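Local coordinates for protein phosphoethanolamine N-methyltransferase 1 (PDB 4KRG) that probably transfers a methyl group from S-adenosylmethionine to phosphoethanolamine, a step in nematode phosphocholine biosynthesis, at residues A76-R80 with M102-S106; D212-S216 with G353-S357; F301-R306 with E379-C384; F425-V431 with L460-L466. The contacts are given in a common frame with arbitrary orientation. Residues are numbered along the deposited sequence.

Contact 1: A76-R80 with M102-S106; sequences AETAR and MGNIS
A side-chain amide can tie the end of a helix to the loop before a strand, and Asn104 does so here. With chi1 at 64° (p) and chi2 at -29°, its side chain reaches the C-terminal end of helix 70-78, and ND2 donates to two backbone carbonyls: Ala76 O at 2.9 Å and, where the chain has left the helix, Arg80 O at 3.3 Å. The nearest CA atoms, of Ala76 and Asn104, stand 6.6 Å apart. Helix 70-78 and strand 105-109 belong to the Rossmann-like methyltransferase domain, in which strand 81-86 follows the helix and pairs in parallel with strand 105-109; the contact thus bridges successive alpha/beta units, about 13 Å from bound S-adenosylhomocysteine at the Ile105 side chain. Ala76 CB points into the loop, 3.6 Å from Ile105 CG1 and 3.7 Å from CE of Met102, a selenomethionine. An m, t, p rotamer brings that methyl over the helix end, with CE also 3.5 Å from Ala76 O. Ile105 (m, t) starts sideways, but its CG1 closes on the alanine. Arg80 turns away, extended at chi1 and chi2 (both t), toward a salt bridge with Asp60.

Contact 2: D212-S216 with G353-S357; sequences DVQWS and GWNES
Two backbone hydrogen bonds join the strands: Ser216 N donates to Trp354 O at 3.0 Å and Trp354 N to Ser216 O at 3.1 Å. They define one antiparallel hydrogen-bonded pair, with CA atoms 4.9 Å apart, and a water lies within hydrogen-bonding distance of both carbonyls, 2.9 Å from Ser216 O and 3.0 Å from Trp354 O. Beyond the pair the chains diverge, and water fills the gap. One molecule accepts from Glu356 N at 2.9 Å and lies 2.8 Å from Val213 O; another lies 2.6 Å from both Asp212 OD1 and Glu356 OE1, between two like charges whose oxygens are 3.7 Å apart. Glu356 OE2 turns to a salt bridge with Arg197. This is how two domains can share a sheet: strand 208-218 of the methyltransferase half meets strand 350-354 of the C-terminal half, the segments running 160° apart. Gln214, at phi/psi -72/-31, interrupts the extended backbone just before the pairing. Packing completes the contact. Ser216 (t) and Trp354 (t, chi2 92°) project to the same face, their CB atoms 3.7 Å apart; the indole presents its edge to Val213 O, and its CZ3 lies 3.9 Å from Val213 CG1. Trp215 (p) leads away to edge-to-face contacts with His233 and Tyr364, while its CA lies 3.5 Å from Trp354 O.

Contact 3: F301-R306 with E379-C384; sequences FTPRQR and ELLATC
A carboxylate receiving the backbone amides of a loop joins the ends of two neighbouring parallel strands, 297-302 and 372-378, in the C-terminal half of the protein. Glu379, the N-cap residue of helix 380-383, has phi/psi of 61/29 and an m, t side chain with chi3 at -65°. Its OE1 accepts from Gln305 N and its OE2 from Arg306 N, each at 2.7 Å. Water joins Arg304 N (2.8 Å) to Glu379 OE1 (2.7 Å), and a second water joins Gln305 NE2 (2.8 Å) to Glu379 OE2 (2.6 Å). Arg304, at phi/psi 51/58, bends the loop and sends its side chain away to a salt bridge with Glu329. Next to it, Pro303 CG lies 3.7 Å from Glu379 CB. Phe301 (t, chi2 78°) packs with CD2 3.9 Å from Leu380 CD1 and CE2 3.8 Å from Cys384 SG, an oblique sulfur-aromatic contact. Thr383 OG1 bonds back to Glu379 O at 2.9 Å. Such loops, following the C-terminal ends of adjacent parallel strands, are characteristic of an alpha/beta sheet of Rossmann type.

Contact 4: F425-V431 with L460-L466; sequences FKNITIV and LLIKASL
Branched side chains of Ile428, Ile430, Leu460 and Ile462 share one face of this antiparallel strand pair. Ile430 (m, t) places CG2 4.0 Å from Leu460 CD2 and CG1 4.2 Å from Ile462 CG1; Ile428 (m, t) sets CG2 4.2 Å from Ile462 CG2 and CG1 3.9 Å from Ala464 CB. At the chain terminus, Leu466 (m, t) lays CD2 over the Phe425 ring, 3.9 Å from its centroid, a CH-pi contact. The axes of strand segments 428-431 and 460-465 approach to 4.8 Å, with 162° between their N-to-C directions. Ile430 and Ile462 form a non-hydrogen-bonded pair between the hydrogen-bonded pairs Thr429 with Lys463 and Val431 with Leu461. Thr429 N reaches Lys463 O at 2.9 Å and Lys463 N reaches Thr429 O at 3.2 Å; Val431 N lies 2.9 Å from Leu461 O, and Leu461 N 2.8 Å from Val431 O. Between Lys426 and Thr429, around a corner at Asn427 (phi/psi 52/56), a beta bulge shifts the register by one; before it, Lys426 N donates to Ser465 O at 2.7 Å, and Ser465 N to Lys426 O at 2.9 Å. On the more polar face, Lys463 NZ reaches Ala286 O. Last in the chain, strand 458-465 inserts antiparallel between strands 400-408 and 428-432, as in the Rossmann-like sheet of class I methyltransferases, while Met420 of helix 413-422 packs on Phe425, Ile428 and Ile462.

How the contacts relate
One continuous mixed sheet threads both halves of this di-domain chain, and the four contacts sample it from end to end. Contact 1, in the methyltransferase domain, closes before the others open; its centre is 30 Å from that of contact 2 and 53 Å from that of contact 4. Contact 2 joins the halves through strands 208-218 and 350-354. Its segments alternate along the chain with those of contact 3, whose centre is 15 Å away, so strand 350-354 lies in sequence between that contact's two segments. Contact 4 comes last and ends at the C-terminus; it touches contact 3 where Leu381 CD1 meets Ile462 CD1 at 4.2 Å. The bound S-adenosylhomocysteine and phosphoethanolamine lie in the N-terminal half.

Contact 1: A76-R80 with M102-S106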
loop_
_atom_site.group_PDB
_atom_site.type_symbol
_atom_site.label_atom_id
_atom_site.label_comp_id
_atom_site.label_asym_id
_atom_site.label_seq_id
_atom_site.Cartn_x
_atom_site.Cartn_y
_atom_site.Cartn_z
ATOM N N ALA A 76 22.508 3.127 8.837
ATOM C CA ALA A 76 23.626 2.843 9.733
ATOM C C ALA A 76 23.827 3.903 10.818
ATOM O O ALA A 76 24.663 3.724 11.702
ATOM C CB ALA A 76 24.901 2.657 8.942
ATOM N N GLU A 77 23.090 5.008 10.755
ATOM C CA GLU A 77 23.170 6.022 11.806
ATOM C C GLU A 77 22.591 5.515 13.112
ATOM O O GLU A 77 23.045 5.900 14.185
ATOM C CB GLU A 77 22.427 7.299 11.404
ATOM C CG GLU A 77 23.102 8.131 10.340
ATOM C CD GLU A 77 22.260 9.328 9.926
ATOM O OE1 GLU A 77 21.259 9.623 10.616
ATOM O OE2 GLU A 77 22.596 9.970 8.905
ATOM N N THR A 78 21.568 4.669 13.030
ATOM C CA THR A 78 20.923 4.179 14.246
ATOM C C THR A 78 20.944 2.660 14.433
ATOM O O THR A 78 20.922 2.177 15.565
ATOM C CB THR A 78 19.497 4.724 14.393
ATOM O OG1 THR A 78 18.751 4.457 13.200
ATOM C CG2 THR A 78 19.543 6.229 14.633
ATOM N N ALA A 79 20.993 1.912 13.332
ATOM C CA ALA A 79 21.090 0.454 13.400
ATOM C C ALA A 79 22.426 0.053 14.012
ATOM O O ALA A 79 23.423 0.763 13.859
ATOM C CB ALA A 79 20.955 -0.156 12.023
ATOM N N ARG A 80 22.459 -1.081 14.701
ATOM C CA ARG A 80 23.725 -1.568 15.225
ATOM C C ARG A 80 24.671 -1.858 14.073
ATOM O O ARG A 80 25.839 -1.486 14.107
ATOM C CB ARG A 80 23.542 -2.828 16.065
ATOM C CG ARG A 80 24.856 -3.342 16.622
ATOM C CD ARG A 80 24.680 -4.539 17.528
ATOM N NE ARG A 80 24.342 -5.752 16.791
ATOM C CZ ARG A 80 24.463 -6.979 17.287
ATOM N NH1 ARG A 80 24.922 -7.157 18.521
ATOM N NH2 ARG A 80 24.126 -8.025 16.548
HETATM N N MSE A 102 31.978 5.871 8.014
HETATM C CA MSE A 102 31.235 5.033 8.947
HETATM C C MSE A 102 31.883 3.670 9.131
HETATM O O MSE A 102 32.601 3.195 8.260
HETATM C CB MSE A 102 29.792 4.894 8.491
HETATM C CG MSE A 102 29.169 6.235 8.208
HETATM SE SE MSE A 102 27.286 6.116 7.833
HETATM C CE MSE A 102 26.650 5.793 9.637
ATOM N N GLY A 103 31.630 3.039 10.271
ATOM C CA GLY A 103 32.329 1.817 10.615
ATOM C C GLY A 103 31.454 0.623 10.941
ATOM O O GLY A 103 31.968 -0.424 11.334
ATOM N N ASN A 104 30.141 0.761 10.776
ATOM C CA ASN A 104 29.219 -0.339 11.070
ATOM C C ASN A 104 28.490 -0.869 9.840
ATOM O O ASN A 104 27.389 -1.409 9.947
ATOM C CB ASN A 104 28.199 0.056 12.141
ATOM C CG ASN A 104 27.282 1.194 11.699
ATOM O OD1 ASN A 104 27.665 2.042 10.890
ATOM N ND2 ASN A 104 26.065 1.219 12.241
ATOM N N ILE A 105 29.109 -0.714 8.675
ATOM C CA ILE A 105 28.524 -1.202 7.435
ATOM C C ILE A 105 29.401 -2.277 6.800
ATOM O O ILE A 105 30.594 -2.063 6.570
ATOM C CB ILE A 105 28.344 -0.070 6.409
ATOM C CG1 ILE A 105 27.498 1.066 6.992
ATOM C CG2 ILE A 105 27.694 -0.610 5.145
ATOM C CD1 ILE A 105 27.511 2.313 6.143
ATOM N N SER A 106 28.805 -3.432 6.526
ATOM C CA SER A 106 29.457 -4.459 5.729
ATOM C C SER A 106 28.951 -4.342 4.296
ATOM O O SER A 106 27.794 -3.974 4.073
ATOM C CB SER A 106 29.148 -5.854 6.282
ATOM O OG SER A 106 29.852 -6.110 7.488
#

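Contact 2: D212-S216 with G353-S357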
loop_
_atom_site.group_PDB
_atom_site.type_symbol
_atom_site.label_atom_id
_atom_site.label_comp_id
_atom_site.label_asym_id
_atom_site.label_seq_id
_atom_site.Cartn_x
_atom_site.Cartn_y
_atom_site.Cartn_z
ATOM N N ASP A 212 2.367 -10.016 8.726
ATOM C CA ASP A 212 1.317 -9.061 9.044
ATOM C C ASP A 212 1.629 -7.776 8.283
ATOM O O ASP A 212 2.490 -6.993 8.711
ATOM C CB ASP A 212 1.261 -8.804 10.552
ATOM C CG ASP A 212 0.241 -7.743 10.935
ATOM O OD1 ASP A 212 -0.654 -7.438 10.122
ATOM O OD2 ASP A 212 0.325 -7.214 12.061
ATOM N N VAL A 213 0.957 -7.576 7.145
ATOM C CA VAL A 213 1.172 -6.384 6.336
ATOM C C VAL A 213 0.523 -5.196 7.022
ATOM O O VAL A 213 -0.699 -5.063 7.028
ATOM C CB VAL A 213 0.613 -6.529 4.923
ATOM C CG1 VAL A 213 1.016 -5.336 4.090
ATOM C CG2 VAL A 213 1.137 -7.790 4.287
ATOM N N GLN A 214 1.348 -4.330 7.598
ATOM C CA GLN A 214 0.843 -3.286 8.470
ATOM C C GLN A 214 0.107 -2.183 7.710
ATOM O O GLN A 214 -0.820 -1.567 8.236
ATOM C CB GLN A 214 1.976 -2.713 9.317
ATOM C CG GLN A 214 2.608 -3.755 10.234
ATOM C CD GLN A 214 2.931 -3.214 11.615
ATOM O OE1 GLN A 214 3.259 -2.038 11.773
ATOM N NE2 GLN A 214 2.846 -4.073 12.621
ATOM N N TRP A 215 0.528 -1.943 6.473
ATOM C CA TRP A 215 -0.081 -0.917 5.644
ATOM C C TRP A 215 0.391 -1.000 4.217
ATOM O O TRP A 215 1.405 -1.636 3.925
ATOM C CB TRP A 215 0.206 0.493 6.177
ATOM C CG TRP A 215 1.599 0.760 6.696
ATOM C CD1 TRP A 215 1.985 0.732 7.992
ATOM C CD2 TRP A 215 2.761 1.159 5.939
ATOM N NE1 TRP A 215 3.311 1.064 8.104
ATOM C CE2 TRP A 215 3.810 1.335 6.865
ATOM C CE3 TRP A 215 3.011 1.380 4.584
ATOM C CZ2 TRP A 215 5.095 1.721 6.474
ATOM C CZ3 TRP A 215 4.291 1.757 4.194
ATOM C CH2 TRP A 215 5.317 1.924 5.140
ATOM N N SER A 216 -0.372 -0.356 3.340
ATOM C CA SER A 216 0.053 -0.060 1.984
ATOM C C SER A 216 -0.156 1.435 1.763
ATOM O O SER A 216 -1.250 1.953 1.985
ATOM C CB SER A 216 -0.783 -0.848 0.981
ATOM O OG SER A 216 -0.292 -0.676 -0.336
ATOM N N GLY A 353 -5.020 4.424 1.238
ATOM C CA GLY A 353 -4.139 3.467 1.873
ATOM C C GLY A 353 -4.904 2.172 2.001
ATOM O O GLY A 353 -6.132 2.175 2.060
ATOM N N TRP A 354 -4.187 1.058 2.020
ATOM C CA TRP A 354 -4.809 -0.212 2.341
ATOM C C TRP A 354 -4.420 -0.600 3.762
ATOM O O TRP A 354 -3.263 -0.456 4.162
ATOM C CB TRP A 354 -4.391 -1.315 1.362
ATOM C CG TRP A 354 -4.905 -2.666 1.774
ATOM C CD1 TRP A 354 -6.075 -3.249 1.394
ATOM C CD2 TRP A 354 -4.276 -3.589 2.681
ATOM N NE1 TRP A 354 -6.213 -4.477 1.996
ATOM C CE2 TRP A 354 -5.130 -4.703 2.784
ATOM C CE3 TRP A 354 -3.085 -3.563 3.404
ATOM C CZ2 TRP A 354 -4.812 -5.798 3.598
ATOM C CZ3 TRP A 354 -2.778 -4.651 4.202
ATOM C CH2 TRP A 354 -3.639 -5.755 4.293
ATOM N N ASN A 355 -5.398 -1.082 4.518
ATOM C CA ASN A 355 -5.144 -1.715 5.800
ATOM C C ASN A 355 -6.023 -2.952 5.926
ATOM O O ASN A 355 -7.057 -3.049 5.278
ATOM C CB ASN A 355 -5.426 -0.749 6.946
ATOM C CG ASN A 355 -4.673 0.544 6.801
ATOM O OD1 ASN A 355 -5.087 1.427 6.055
ATOM N ND2 ASN A 355 -3.555 0.668 7.514
ATOM N N GLU A 356 -5.610 -3.894 6.762
ATOM C CA GLU A 356 -6.371 -5.121 6.958
ATOM C C GLU A 356 -7.709 -4.850 7.646
ATOM O O GLU A 356 -8.687 -5.549 7.405
ATOM C CB GLU A 356 -5.554 -6.103 7.798
ATOM C CG GLU A 356 -6.011 -7.545 7.725
ATOM C CD GLU A 356 -5.026 -8.485 8.401
ATOM O OE1 GLU A 356 -4.167 -7.993 9.167
ATOM O OE2 GLU A 356 -5.104 -9.707 8.168
ATOM N N SER A 357 -7.741 -3.828 8.501
ATOM C CA SER A 357 -8.919 -3.520 9.311
ATOM C C SER A 357 -8.903 -2.066 9.714
ATOM O O SER A 357 -7.924 -1.365 9.465
ATOM C CB SER A 357 -8.898 -4.351 10.583
ATOM O OG SER A 357 -7.820 -3.948 11.411
HETATM O O HOH W 1 -2.805 -5.930 9.918
HETATM O O HOH W 2 -2.814 -9.898 10.294
HETATM O O HOH W 3 -3.059 -3.918 8.118
HETATM O O HOH W 4 -1.988 -7.745 7.071
HETATM O O HOH W 5 -2.368 2.400 4.575
#

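Contact 3: F301-R306 with E379-C384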
loop_
_atom_site.group_PDB
_atom_site.type_symbol
_atom_site.label_atom_id
_atom_site.label_comp_id
_atom_site.label_asym_id
_atom_site.label_seq_id
_atom_site.Cartn_x
_atom_site.Cartn_y
_atom_site.Cartn_z
ATOM N N PHE A 301 -13.436 5.945 5.292
ATOM C CA PHE A 301 -13.264 4.514 5.519
ATOM C C PHE A 301 -14.305 3.747 4.700
ATOM O O PHE A 301 -15.500 3.921 4.900
ATOM C CB PHE A 301 -13.404 4.213 7.021
ATOM C CG PHE A 301 -13.328 2.743 7.378
ATOM C CD1 PHE A 301 -12.111 2.089 7.439
ATOM C CD2 PHE A 301 -14.476 2.032 7.695
ATOM C CE1 PHE A 301 -12.047 0.751 7.777
ATOM C CE2 PHE A 301 -14.416 0.704 8.037
ATOM C CZ PHE A 301 -13.204 0.060 8.074
ATOM N N THR A 302 -13.849 2.919 3.760
ATOM C CA THR A 302 -14.766 2.161 2.897
ATOM C C THR A 302 -14.339 0.693 2.748
ATOM O O THR A 302 -13.531 0.362 1.879
ATOM C CB THR A 302 -14.914 2.818 1.504
ATOM O OG1 THR A 302 -13.632 2.897 0.873
ATOM C CG2 THR A 302 -15.486 4.215 1.623
ATOM N N PRO A 303 -14.888 -0.193 3.599
ATOM C CA PRO A 303 -14.488 -1.605 3.584
ATOM C C PRO A 303 -15.088 -2.381 2.414
ATOM O O PRO A 303 -14.558 -3.439 2.061
ATOM C CB PRO A 303 -15.051 -2.136 4.899
ATOM C CG PRO A 303 -16.236 -1.260 5.171
ATOM C CD PRO A 303 -15.835 0.102 4.689
ATOM N N ARG A 304 -16.175 -1.867 1.839
ATOM C CA ARG A 304 -16.840 -2.502 0.697
ATOM C C ARG A 304 -17.126 -3.979 0.943
ATOM O O ARG A 304 -16.679 -4.839 0.186
ATOM C CB ARG A 304 -16.007 -2.334 -0.577
ATOM C CG ARG A 304 -15.704 -0.880 -0.942
ATOM C CD ARG A 304 -14.703 -0.824 -2.073
ATOM N NE ARG A 304 -14.139 0.504 -2.277
ATOM C CZ ARG A 304 -14.037 1.092 -3.463
ATOM N NH1 ARG A 304 -14.463 0.466 -4.548
ATOM N NH2 ARG A 304 -13.509 2.299 -3.562
ATOM N N GLN A 305 -17.875 -4.264 2.003
ATOM C CA GLN A 305 -18.217 -5.635 2.342
ATOM C C GLN A 305 -19.460 -6.115 1.603
ATOM O O GLN A 305 -19.435 -7.141 0.926
ATOM C CB GLN A 305 -18.422 -5.799 3.847
ATOM C CG GLN A 305 -18.840 -7.209 4.199
ATOM C CD GLN A 305 -19.197 -7.392 5.654
ATOM O OE1 GLN A 305 -18.533 -8.142 6.374
ATOM N NE2 GLN A 305 -20.270 -6.734 6.095
ATOM N N ARG A 306 -20.553 -5.374 1.737
ATOM C CA ARG A 306 -21.813 -5.770 1.121
ATOM C C ARG A 306 -21.731 -5.713 -0.399
ATOM O O ARG A 306 -22.368 -6.495 -1.093
ATOM C CB ARG A 306 -22.952 -4.882 1.626
ATOM C CG ARG A 306 -24.321 -5.221 1.057
ATOM C CD ARG A 306 -24.712 -6.656 1.357
ATOM N NE ARG A 306 -24.631 -6.949 2.784
ATOM C CZ ARG A 306 -24.778 -8.160 3.311
ATOM N NH1 ARG A 306 -25.016 -9.202 2.527
ATOM N NH2 ARG A 306 -24.683 -8.327 4.623
ATOM N N GLU A 379 -20.485 1.466 5.879
ATOM C CA GLU A 379 -20.371 0.171 6.569
ATOM C C GLU A 379 -19.503 0.138 7.833
ATOM O O GLU A 379 -18.937 -0.907 8.158
ATOM C CB GLU A 379 -19.848 -0.912 5.620
ATOM C CG GLU A 379 -20.738 -1.247 4.474
ATOM C CD GLU A 379 -20.147 -2.321 3.587
ATOM O OE1 GLU A 379 -19.096 -2.069 2.957
ATOM O OE2 GLU A 379 -20.722 -3.426 3.532
ATOM N N LEU A 380 -19.397 1.251 8.549
ATOM C CA LEU A 380 -18.577 1.277 9.767
ATOM C C LEU A 380 -19.112 0.357 10.860
ATOM O O LEU A 380 -18.407 -0.535 11.328
ATOM C CB LEU A 380 -18.447 2.699 10.317
ATOM C CG LEU A 380 -17.550 2.825 11.553
ATOM C CD1 LEU A 380 -16.075 2.656 11.183
ATOM C CD2 LEU A 380 -17.784 4.150 12.263
ATOM N N LEU A 381 -20.355 0.587 11.274
ATOM C CA LEU A 381 -20.975 -0.217 12.328
ATOM C C LEU A 381 -21.180 -1.659 11.871
ATOM O O LEU A 381 -21.118 -2.586 12.673
ATOM C CB LEU A 381 -22.315 0.386 12.756
ATOM C CG LEU A 381 -22.383 1.900 12.956
ATOM C CD1 LEU A 381 -23.773 2.322 13.406
ATOM C CD2 LEU A 381 -21.363 2.358 13.959
ATOM N N ALA A 382 -21.412 -1.834 10.574
ATOM C CA ALA A 382 -21.695 -3.144 10.010
ATOM C C ALA A 382 -20.490 -4.084 10.080
ATOM O O ALA A 382 -20.646 -5.288 10.272
ATOM C CB ALA A 382 -22.175 -2.995 8.570
ATOM N N THR A 383 -19.288 -3.530 9.942
ATOM C CA THR A 383 -18.080 -4.349 9.809
ATOM C C THR A 383 -17.098 -4.284 10.986
ATOM O O THR A 383 -16.240 -5.159 11.123
ATOM C CB THR A 383 -17.310 -4.018 8.510
ATOM O OG1 THR A 383 -16.724 -2.718 8.616
ATOM C CG2 THR A 383 -18.237 -4.048 7.313
ATOM N N CYS A 384 -17.210 -3.251 11.821
ATOM C CA CYS A 384 -16.267 -3.047 12.925
ATOM C C CYS A 384 -16.901 -3.259 14.294
ATOM O O CYS A 384 -18.106 -3.052 14.459
ATOM C CB CYS A 384 -15.693 -1.633 12.869
ATOM S SG CYS A 384 -14.936 -1.223 11.297
HETATM O O HOH W 6 -17.954 0.294 2.203
HETATM O O HOH W 7 -21.991 -4.583 5.489
#

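Contact 4: F425-V431 with L460-L466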
loop_
_atom_site.group_PDB
_atom_site.type_symbol
_atom_site.label_atom_id
_atom_site.label_comp_id
_atom_site.label_asym_id
_atom_site.label_seq_id
_atom_site.Cartn_x
_atom_site.Cartn_y
_atom_site.Cartn_z
ATOM N N PHE A 425 -19.872 8.676 20.870
ATOM C CA PHE A 425 -20.452 9.702 20.016
ATOM C C PHE A 425 -21.530 10.501 20.733
ATOM O O PHE A 425 -22.100 10.052 21.724
ATOM C CB PHE A 425 -20.990 9.102 18.722
ATOM C CG PHE A 425 -19.926 8.542 17.838
ATOM C CD1 PHE A 425 -19.191 9.373 17.007
ATOM C CD2 PHE A 425 -19.654 7.183 17.836
ATOM C CE1 PHE A 425 -18.202 8.857 16.188
ATOM C CE2 PHE A 425 -18.667 6.659 17.021
ATOM C CZ PHE A 425 -17.941 7.499 16.194
ATOM N N LYS A 426 -21.794 11.697 20.218
ATOM C CA LYS A 426 -22.785 12.598 20.786
ATOM C C LYS A 426 -23.565 13.245 19.652
ATOM O O LYS A 426 -23.117 13.224 18.505
ATOM C CB LYS A 426 -22.096 13.680 21.617
ATOM C CG LYS A 426 -21.578 13.204 22.962
ATOM C CD LYS A 426 -20.550 14.169 23.540
ATOM C CE LYS A 426 -20.739 15.570 22.983
ATOM N NZ LYS A 426 -19.919 16.583 23.702
ATOM N N ASN A 427 -24.720 13.818 19.975
ATOM C CA ASN A 427 -25.560 14.477 18.985
ATOM C C ASN A 427 -25.823 13.561 17.796
ATOM O O ASN A 427 -25.537 13.904 16.650
ATOM C CB ASN A 427 -24.921 15.788 18.531
ATOM C CG ASN A 427 -24.525 16.671 19.695
ATOM O OD1 ASN A 427 -25.180 16.675 20.741
ATOM N ND2 ASN A 427 -23.445 17.424 19.524
ATOM N N ILE A 428 -26.358 12.382 18.090
ATOM C CA ILE A 428 -26.643 11.376 17.076
ATOM C C ILE A 428 -28.003 11.629 16.437
ATOM O O ILE A 428 -29.005 11.753 17.134
ATOM C CB ILE A 428 -26.683 9.975 17.699
ATOM C CG1 ILE A 428 -25.316 9.598 18.266
ATOM C CG2 ILE A 428 -27.135 8.956 16.682
ATOM C CD1 ILE A 428 -25.347 8.349 19.125
ATOM N N THR A 429 -28.036 11.711 15.112
ATOM C CA THR A 429 -29.295 11.735 14.382
ATOM C C THR A 429 -29.287 10.578 13.398
ATOM O O THR A 429 -28.234 10.203 12.890
ATOM C CB THR A 429 -29.522 13.072 13.647
ATOM O OG1 THR A 429 -28.418 13.339 12.777
ATOM C CG2 THR A 429 -29.656 14.202 14.643
ATOM N N ILE A 430 -30.451 9.997 13.145
ATOM C CA ILE A 430 -30.548 8.866 12.238
ATOM C C ILE A 430 -31.676 9.103 11.244
ATOM O O ILE A 430 -32.813 9.318 11.646
ATOM C CB ILE A 430 -30.834 7.565 13.000
ATOM C CG1 ILE A 430 -29.747 7.293 14.040
ATOM C CG2 ILE A 430 -30.959 6.399 12.037
ATOM C CD1 ILE A 430 -29.983 6.036 14.843
ATOM N N VAL A 431 -31.357 9.065 9.954
ATOM C CA VAL A 431 -32.357 9.197 8.897
ATOM C C VAL A 431 -32.404 7.940 8.028
ATOM O O VAL A 431 -31.388 7.500 7.514
ATOM C CB VAL A 431 -32.070 10.416 7.999
ATOM C CG1 VAL A 431 -33.042 10.462 6.824
ATOM C CG2 VAL A 431 -32.160 11.699 8.802
ATOM N N LEU A 460 -29.344 3.418 6.512
ATOM C CA LEU A 460 -29.465 4.520 7.448
ATOM C C LEU A 460 -28.356 5.519 7.176
ATOM O O LEU A 460 -27.212 5.142 6.897
ATOM C CB LEU A 460 -29.351 4.023 8.890
ATOM C CG LEU A 460 -30.361 2.986 9.378
ATOM C CD1 LEU A 460 -30.023 2.551 10.796
ATOM C CD2 LEU A 460 -31.777 3.535 9.311
ATOM N N LEU A 461 -28.695 6.797 7.252
ATOM C CA LEU A 461 -27.705 7.850 7.141
ATOM C C LEU A 461 -27.606 8.470 8.518
ATOM O O LEU A 461 -28.598 8.957 9.056
ATOM C CB LEU A 461 -28.147 8.889 6.115
ATOM C CG LEU A 461 -27.165 10.003 5.759
ATOM C CD1 LEU A 461 -25.874 9.427 5.208
ATOM C CD2 LEU A 461 -27.799 10.939 4.743
ATOM N N ILE A 462 -26.414 8.428 9.098
ATOM C CA ILE A 462 -26.221 8.866 10.474
ATOM C C ILE A 462 -25.195 10.000 10.560
ATOM O O ILE A 462 -24.162 9.966 9.889
ATOM C CB ILE A 462 -25.784 7.682 11.360
ATOM C CG1 ILE A 462 -26.775 6.524 11.206
ATOM C CG2 ILE A 462 -25.664 8.113 12.816
ATOM C CD1 ILE A 462 -26.243 5.192 11.643
ATOM N N LYS A 463 -25.502 11.010 11.372
ATOM C CA LYS A 463 -24.578 12.102 11.643
ATOM C C LYS A 463 -24.402 12.203 13.151
ATOM O O LYS A 463 -25.372 12.066 13.898
ATOM C CB LYS A 463 -25.127 13.424 11.100
ATOM C CG LYS A 463 -25.335 13.458 9.592
ATOM C CD LYS A 463 -26.151 14.667 9.154
ATOM C CE LYS A 463 -25.544 15.979 9.629
ATOM N NZ LYS A 463 -24.149 16.176 9.151
ATOM N N ALA A 464 -23.168 12.426 13.592
ATOM C CA ALA A 464 -22.874 12.631 15.006
ATOM C C ALA A 464 -21.539 13.347 15.164
ATOM O O ALA A 464 -20.944 13.791 14.187
ATOM C CB ALA A 464 -22.865 11.303 15.763
ATOM N N SER A 465 -21.080 13.471 16.397
ATOM C CA SER A 465 -19.761 14.022 16.643
ATOM C C SER A 465 -19.202 13.384 17.893
ATOM O O SER A 465 -19.902 12.644 18.581
ATOM C CB SER A 465 -19.821 15.539 16.805
ATOM O OG SER A 465 -20.450 15.895 18.017
ATOM N N LEU A 466 -17.941 13.672 18.183
ATOM C CA LEU A 466 -17.287 13.137 19.370
ATOM C C LEU A 466 -17.186 14.203 20.458
ATOM O O LEU A 466 -17.082 13.902 21.650
ATOM C CB LEU A 466 -15.901 12.613 19.007
ATOM C CG LEU A 466 -15.916 11.396 18.085
ATOM C CD1 LEU A 466 -14.568 11.218 17.422
ATOM C CD2 LEU A 466 -16.290 10.149 18.865
ATOM O OXT LEU A 466 -17.211 15.398 20.165
HETATM O O HOH W 8 -28.585 11.636 10.223
#